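Local atomic coordinates of signal recognition particle subunit SRP68 (Chaetomium thermophilum, PDB entry 4P3G), a protein that binds and remodels the SRP RNA and, as part of the signal recognition particle, probably takes part in targeting secretory and membrane proteins to the endoplasmic reticulum. Residues 11-15 / 185-189; 41-47 / 69-75. All blocks are in the same frame, centred on the assembly; numbering follows the deposited sequence.

Interaction 1 (11-15 / 185-189)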
loop_
_atom_site.group_PDB
_atom_site.type_symbol
_atom_site.label_atom_id
_atom_site.label_comp_id
_atom_site.label_asym_id
_atom_site.label_seq_id
_atom_site.Cartn_x
_atom_site.Cartn_y
_atom_site.Cartn_z
ATOM N N THR A 11 -4.168 -29.415 2.092
ATOM C CA THR A 11 -2.881 -28.738 2.021
ATOM C C THR A 11 -1.972 -29.263 3.125
ATOM O O THR A 11 -0.749 -29.241 2.971
ATOM C CB THR A 11 -3.020 -27.189 2.017
ATOM O OG1 THR A 11 -3.481 -26.711 3.280
ATOM C CG2 THR A 11 -4.005 -26.811 0.963
ATOM N N LYS A 12 -2.548 -29.697 4.247
ATOM C CA LYS A 12 -1.720 -30.356 5.261
ATOM C C LYS A 12 -1.101 -31.615 4.668
ATOM O O LYS A 12 0.059 -31.906 4.932
ATOM C CB LYS A 12 -2.482 -30.656 6.546
ATOM C CG LYS A 12 -2.957 -29.391 7.219
ATOM C CD LYS A 12 -3.657 -29.650 8.551
ATOM C CE LYS A 12 -4.174 -28.358 9.198
ATOM N NZ LYS A 12 -5.115 -28.636 10.297
ATOM N N PHE A 13 -1.868 -32.370 3.889
ATOM C CA PHE A 13 -1.310 -33.533 3.210
ATOM C C PHE A 13 -0.221 -33.112 2.206
ATOM O O PHE A 13 0.845 -33.723 2.148
ATOM C CB PHE A 13 -2.396 -34.300 2.463
ATOM C CG PHE A 13 -1.859 -35.399 1.586
ATOM C CD1 PHE A 13 -1.502 -36.624 2.127
ATOM C CD2 PHE A 13 -1.688 -35.194 0.219
ATOM C CE1 PHE A 13 -1.006 -37.631 1.325
ATOM C CE2 PHE A 13 -1.184 -36.198 -0.595
ATOM C CZ PHE A 13 -0.840 -37.416 -0.044
ATOM N N VAL A 14 -0.499 -32.093 1.402
ATOM C CA VAL A 14 0.458 -31.636 0.402
ATOM C C VAL A 14 1.744 -31.102 1.014
ATOM O O VAL A 14 2.826 -31.526 0.621
ATOM C CB VAL A 14 -0.147 -30.561 -0.517
ATOM C CG1 VAL A 14 0.927 -29.851 -1.303
ATOM C CG2 VAL A 14 -1.154 -31.191 -1.455
ATOM N N VAL A 15 1.639 -30.165 1.952
ATOM C CA VAL A 15 2.834 -29.619 2.604
ATOM C C VAL A 15 3.660 -30.714 3.309
ATOM O O VAL A 15 4.891 -30.682 3.272
ATOM C CB VAL A 15 2.480 -28.488 3.603
ATOM C CG1 VAL A 15 3.662 -28.178 4.507
ATOM C CG2 VAL A 15 2.044 -27.250 2.857
ATOM N N ILE A 185 1.303 -24.432 9.784
ATOM C CA ILE A 185 1.588 -24.991 8.476
ATOM C C ILE A 185 1.112 -23.981 7.448
ATOM O O ILE A 185 1.775 -23.733 6.449
ATOM C CB ILE A 185 0.836 -26.322 8.256
ATOM C CG1 ILE A 185 1.125 -27.284 9.412
ATOM C CG2 ILE A 185 1.187 -26.956 6.922
ATOM C CD1 ILE A 185 0.502 -28.672 9.268
ATOM N N PHE A 186 -0.018 -23.335 7.719
ATOM C CA PHE A 186 -0.521 -22.309 6.800
ATOM C C PHE A 186 0.332 -21.035 6.852
ATOM O O PHE A 186 0.567 -20.422 5.813
ATOM C CB PHE A 186 -1.971 -21.998 7.110
ATOM C CG PHE A 186 -2.877 -23.174 6.961
ATOM C CD1 PHE A 186 -3.300 -23.585 5.714
ATOM C CD2 PHE A 186 -3.319 -23.875 8.083
ATOM C CE1 PHE A 186 -4.156 -24.687 5.585
ATOM C CE2 PHE A 186 -4.172 -24.973 7.965
ATOM C CZ PHE A 186 -4.584 -25.383 6.714
ATOM N N LYS A 187 0.803 -20.633 8.041
ATOM C CA LYS A 187 1.687 -19.472 8.096
ATOM C C LYS A 187 2.975 -19.757 7.325
ATOM O O LYS A 187 3.412 -18.908 6.542
ATOM C CB LYS A 187 2.016 -19.038 9.527
ATOM C CG LYS A 187 0.840 -18.434 10.266
ATOM C CD LYS A 187 1.246 -17.781 11.586
ATOM C CE LYS A 187 0.048 -17.086 12.262
ATOM N NZ LYS A 187 0.392 -16.456 13.584
ATOM N N GLU A 188 3.523 -20.972 7.445
ATOM C CA GLU A 188 4.753 -21.266 6.716
ATOM C C GLU A 188 4.458 -21.191 5.239
ATOM O O GLU A 188 5.231 -20.624 4.484
ATOM C CB GLU A 188 5.312 -22.649 7.043
ATOM C CG GLU A 188 5.725 -22.840 8.488
ATOM C CD GLU A 188 6.133 -24.273 8.803
ATOM O OE1 GLU A 188 5.950 -25.161 7.936
ATOM O OE2 GLU A 188 6.609 -24.513 9.936
ATOM N N LEU A 189 3.337 -21.749 4.816
ATOM C CA LEU A 189 3.030 -21.726 3.403
ATOM C C LEU A 189 2.809 -20.278 2.895
ATOM O O LEU A 189 3.292 -19.919 1.813
ATOM C CB LEU A 189 1.806 -22.585 3.118
ATOM C CG LEU A 189 1.519 -22.818 1.636
ATOM C CD1 LEU A 189 2.690 -23.545 0.956
ATOM C CD2 LEU A 189 0.232 -23.586 1.435
#
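Lys12 has its CG anti to the carbonyl carbon (chi1 -63°) and an extended chain beyond, while Phe186 likewise holds its CG anti to the carbonyl carbon, beside the backbone N (chi1 -61°), and the two side chains cross at about a right angle. This is helix packing in the all-helical, tetratricopeptide-related RNA-binding domain of SRP68: helix 10-21 lies against the start of helix 186-205. Lys12 CE reaches Phe186 CE2 at 3.6 Å, and further back along the same chain Lys12 CG meets Ile185 CD1 at 4.1 Å. The stem thus serves as an apolar partner to both residues. Thr11 brings its hydroxyl to the ring as well, near Phe186 CE1; that oxygen has its polar partner in Asp141, to which it is hydrogen-bonded. Helix 160-181 supplies Leu177 and Ala178 to the same phenyl group, and its Tyr174 touches both Thr11 and Leu189. One helical turn beyond Thr11, Val15 fills the remaining part of the interface with a forked side chain. Its CG2 branch approaches Leu189 CD1 at 4.2 Å. The Val15 and Ile185 side chains slide past each other in opposite directions, Val15 CG1 lying 3.7 Å from Ile185 CG2.

Interaction 2 (41-47 / 69-75)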
loop_
_atom_site.group_PDB
_atom_site.type_symbol
_atom_site.label_atom_id
_atom_site.label_comp_id
_atom_site.label_asym_id
_atom_site.label_seq_id
_atom_site.Cartn_x
_atom_site.Cartn_y
_atom_site.Cartn_z
ATOM N N CYS A 41 -1.599 -46.420 -4.433
ATOM C CA CYS A 41 -2.932 -45.863 -4.281
ATOM C C CYS A 41 -3.901 -46.467 -5.294
ATOM O O CYS A 41 -5.013 -46.866 -4.934
ATOM C CB CYS A 41 -2.905 -44.338 -4.423
ATOM S SG CYS A 41 -4.477 -43.533 -3.987
ATOM N N ARG A 42 -3.467 -46.567 -6.545
ATOM C CA ARG A 42 -4.330 -47.097 -7.591
ATOM C C ARG A 42 -4.724 -48.547 -7.304
ATOM O O ARG A 42 -5.865 -48.949 -7.545
ATOM C CB ARG A 42 -3.654 -46.967 -8.957
ATOM C CG ARG A 42 -3.707 -45.565 -9.495
ATOM C CD ARG A 42 -2.748 -45.325 -10.632
ATOM N NE ARG A 42 -2.853 -43.940 -11.105
ATOM C CZ ARG A 42 -1.970 -43.325 -11.891
ATOM N NH1 ARG A 42 -0.869 -43.945 -12.287
ATOM N NH2 ARG A 42 -2.178 -42.070 -12.261
ATOM N N LYS A 43 -3.791 -49.329 -6.776
ATOM C CA LYS A 43 -4.089 -50.715 -6.452
ATOM C C LYS A 43 -5.165 -50.808 -5.368
ATOM O O LYS A 43 -6.053 -51.652 -5.452
ATOM C CB LYS A 43 -2.827 -51.465 -6.044
ATOM C CG LYS A 43 -1.891 -51.702 -7.215
ATOM C CD LYS A 43 -0.591 -52.344 -6.773
ATOM C CE LYS A 43 0.402 -52.455 -7.924
ATOM N NZ LYS A 43 1.671 -53.132 -7.503
ATOM N N LYS A 44 -5.091 -49.949 -4.354
ATOM C CA LYS A 44 -6.082 -49.962 -3.277
ATOM C C LYS A 44 -7.489 -49.719 -3.799
ATOM O O LYS A 44 -8.459 -50.261 -3.273
ATOM C CB LYS A 44 -5.765 -48.899 -2.229
ATOM C CG LYS A 44 -4.592 -49.216 -1.343
ATOM C CD LYS A 44 -4.730 -48.524 -0.001
ATOM C CE LYS A 44 -3.489 -48.742 0.835
ATOM N NZ LYS A 44 -2.295 -48.229 0.095
ATOM N N LEU A 45 -7.592 -48.898 -4.833
ATOM C CA LEU A 45 -8.877 -48.511 -5.395
ATOM C C LEU A 45 -9.264 -49.435 -6.525
ATOM O O LEU A 45 -10.286 -49.223 -7.182
ATOM C CB LEU A 45 -8.820 -47.069 -5.914
ATOM C CG LEU A 45 -8.642 -45.978 -4.867
ATOM C CD1 LEU A 45 -8.532 -44.620 -5.526
ATOM C CD2 LEU A 45 -9.827 -46.024 -3.931
ATOM N N ASN A 46 -8.473 -50.489 -6.700
ATOM C CA ASN A 46 -8.618 -51.404 -7.830
ATOM C C ASN A 46 -8.811 -50.627 -9.133
ATOM O O ASN A 46 -9.750 -50.857 -9.895
ATOM C CB ASN A 46 -9.723 -52.440 -7.589
ATOM C CG ASN A 46 -9.363 -53.441 -6.488
ATOM O OD1 ASN A 46 -8.191 -53.781 -6.292
ATOM N ND2 ASN A 46 -10.375 -53.915 -5.765
ATOM N N ILE A 47 -7.888 -49.693 -9.348
ATOM C CA ILE A 47 -7.789 -48.889 -10.559
ATOM C C ILE A 47 -6.549 -49.286 -11.360
ATOM O O ILE A 47 -5.493 -49.541 -10.784
ATOM C CB ILE A 47 -7.757 -47.373 -10.205
ATOM C CG1 ILE A 47 -9.119 -46.954 -9.651
ATOM C CG2 ILE A 47 -7.391 -46.510 -11.414
ATOM C CD1 ILE A 47 -9.188 -45.547 -9.209
ATOM N N ASN A 69 -15.140 -43.257 -0.802
ATOM C CA ASN A 69 -13.784 -43.565 -0.389
ATOM C C ASN A 69 -12.894 -42.328 -0.498
ATOM O O ASN A 69 -12.755 -41.746 -1.578
ATOM C CB ASN A 69 -13.250 -44.694 -1.266
ATOM C CG ASN A 69 -12.025 -45.352 -0.698
ATOM O OD1 ASN A 69 -11.268 -44.748 0.058
ATOM N ND2 ASN A 69 -11.814 -46.606 -1.070
ATOM N N THR A 70 -12.257 -41.965 0.614
ATOM C CA THR A 70 -11.392 -40.789 0.661
ATOM C C THR A 70 -10.122 -41.027 -0.127
ATOM O O THR A 70 -9.417 -40.087 -0.450
ATOM C CB THR A 70 -11.051 -40.372 2.099
ATOM O OG1 THR A 70 -10.219 -41.361 2.713
ATOM C CG2 THR A 70 -12.318 -40.218 2.908
ATOM N N GLU A 71 -9.817 -42.283 -0.433
ATOM C CA GLU A 71 -8.626 -42.551 -1.220
ATOM C C GLU A 71 -8.710 -41.894 -2.603
ATOM O O GLU A 71 -7.693 -41.582 -3.213
ATOM C CB GLU A 71 -8.366 -44.044 -1.353
ATOM C CG GLU A 71 -7.694 -44.654 -0.151
ATOM C CD GLU A 71 -6.301 -44.096 0.078
ATOM O OE1 GLU A 71 -6.097 -43.437 1.120
ATOM O OE2 GLU A 71 -5.412 -44.317 -0.780
ATOM N N TYR A 72 -9.919 -41.700 -3.106
ATOM C CA TYR A 72 -10.092 -41.037 -4.381
ATOM C C TYR A 72 -9.511 -39.623 -4.337
ATOM O O TYR A 72 -8.971 -39.129 -5.330
ATOM C CB TYR A 72 -11.561 -41.016 -4.754
ATOM C CG TYR A 72 -12.012 -42.322 -5.350
ATOM C CD1 TYR A 72 -11.830 -42.589 -6.698
ATOM C CD2 TYR A 72 -12.613 -43.291 -4.564
ATOM C CE1 TYR A 72 -12.233 -43.788 -7.251
ATOM C CE2 TYR A 72 -13.019 -44.494 -5.107
ATOM C CZ TYR A 72 -12.827 -44.734 -6.455
ATOM O OH TYR A 72 -13.232 -45.924 -7.011
ATOM N N VAL A 73 -9.639 -38.969 -3.186
ATOM C CA VAL A 73 -8.999 -37.675 -2.977
ATOM C C VAL A 73 -7.489 -37.857 -2.945
ATOM O O VAL A 73 -6.771 -37.129 -3.608
ATOM C CB VAL A 73 -9.472 -36.975 -1.674
ATOM C CG1 VAL A 73 -8.620 -35.751 -1.356
ATOM C CG2 VAL A 73 -10.950 -36.600 -1.774
ATOM N N ARG A 74 -6.994 -38.851 -2.225
ATOM C CA ARG A 74 -5.551 -39.035 -2.174
ATOM C C ARG A 74 -4.962 -39.257 -3.569
ATOM O O ARG A 74 -3.901 -38.721 -3.898
ATOM C CB ARG A 74 -5.183 -40.198 -1.273
ATOM C CG ARG A 74 -3.702 -40.320 -1.051
ATOM C CD ARG A 74 -3.400 -41.157 0.183
ATOM N NE ARG A 74 -1.988 -41.049 0.520
ATOM C CZ ARG A 74 -1.089 -41.996 0.286
ATOM N NH1 ARG A 74 -1.466 -43.149 -0.261
ATOM N NH2 ARG A 74 0.182 -41.782 0.609
ATOM N N LEU A 75 -5.685 -39.984 -4.407
ATOM C CA LEU A 75 -5.247 -40.217 -5.770
ATOM C C LEU A 75 -5.033 -38.891 -6.504
ATOM O O LEU A 75 -4.050 -38.725 -7.223
ATOM C CB LEU A 75 -6.285 -41.050 -6.515
ATOM C CG LEU A 75 -5.863 -41.491 -7.915
ATOM C CD1 LEU A 75 -4.721 -42.478 -7.796
ATOM C CD2 LEU A 75 -7.029 -42.110 -8.662
#
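Arg42 O, whose residue packs against Leu75, accepts two backbone N-H groups: Ile47 N at 2.8 Å and, weakly, Leu45 N. Together with the bond from Asn46 N to Lys43 O, and with Asn46 at positive phi, this makes a Schellman motif that ends helix 27-44. The reversal presents Leu45 and Ile47 to the first turn of helix 71-93, a worked example of a helix end packing against a helix start. Leu45 CD1 sits over the face of Tyr72, 4.1 Å from the ring centroid and 10° off the normal, a CH-pi contact. Its sister methyl, Leu45 CD2, lies over the same ring near Tyr72 CE2 (3.7 Å) and also touches Glu71 CB (3.6 Å). The amide of Asn69 borders this methyl too, and its position is fixed by capping: Glu71 N donates to Asn69 OD1 over 2.9 Å, nearly straight at the hydrogen but 42° above the carbonyl plane. With an alanine in place of Tyr72, Leu45 CD1 would probably lose the surface it rests on and Ile47 CD1 an apolar neighbour, opening a gap beside the cap. Deeper in, Leu75 carries its CG anti to the backbone N (chi1 -174°), which sends its two methyls toward the end of helix 27-44. Leu75 CD2 and Ile47 CD1 meet tip to tip at 4.1 Å, whereas the other methyl is shared between Arg42 and the buried Cys41. On the outer flank, Lys44 and Glu71 carry opposite charges, but their charged atoms do not meet, Lys44 NZ standing 5.1 Å from Glu71 OE2. The stem of Arg42 crosses Leu75 at about a right angle, its CG 3.7 Å from Leu75 CD1.

Overall arrangement
The two contacts illustrate how a helical domain is closed at different sequence distances. Interaction 1 joins helix 10-21, near the beginning of the chain, to helix 186-205 across some 170 residues. Interaction 2 bridges only 22 residues and falls within that longer span. Their centres lie about 22 Å apart, interaction 1 about 10 Å from the centre of the chain and interaction 2 about 20 Å out, at the surface. Helices 10-21 and 71-93 connect them directly: the ring of Phe13, on another side of its helix from Val15, packs on Arg74, with Phe13 CE1 3.6 Å from Arg74 NE. Leu77 and Leu78 extend that junction.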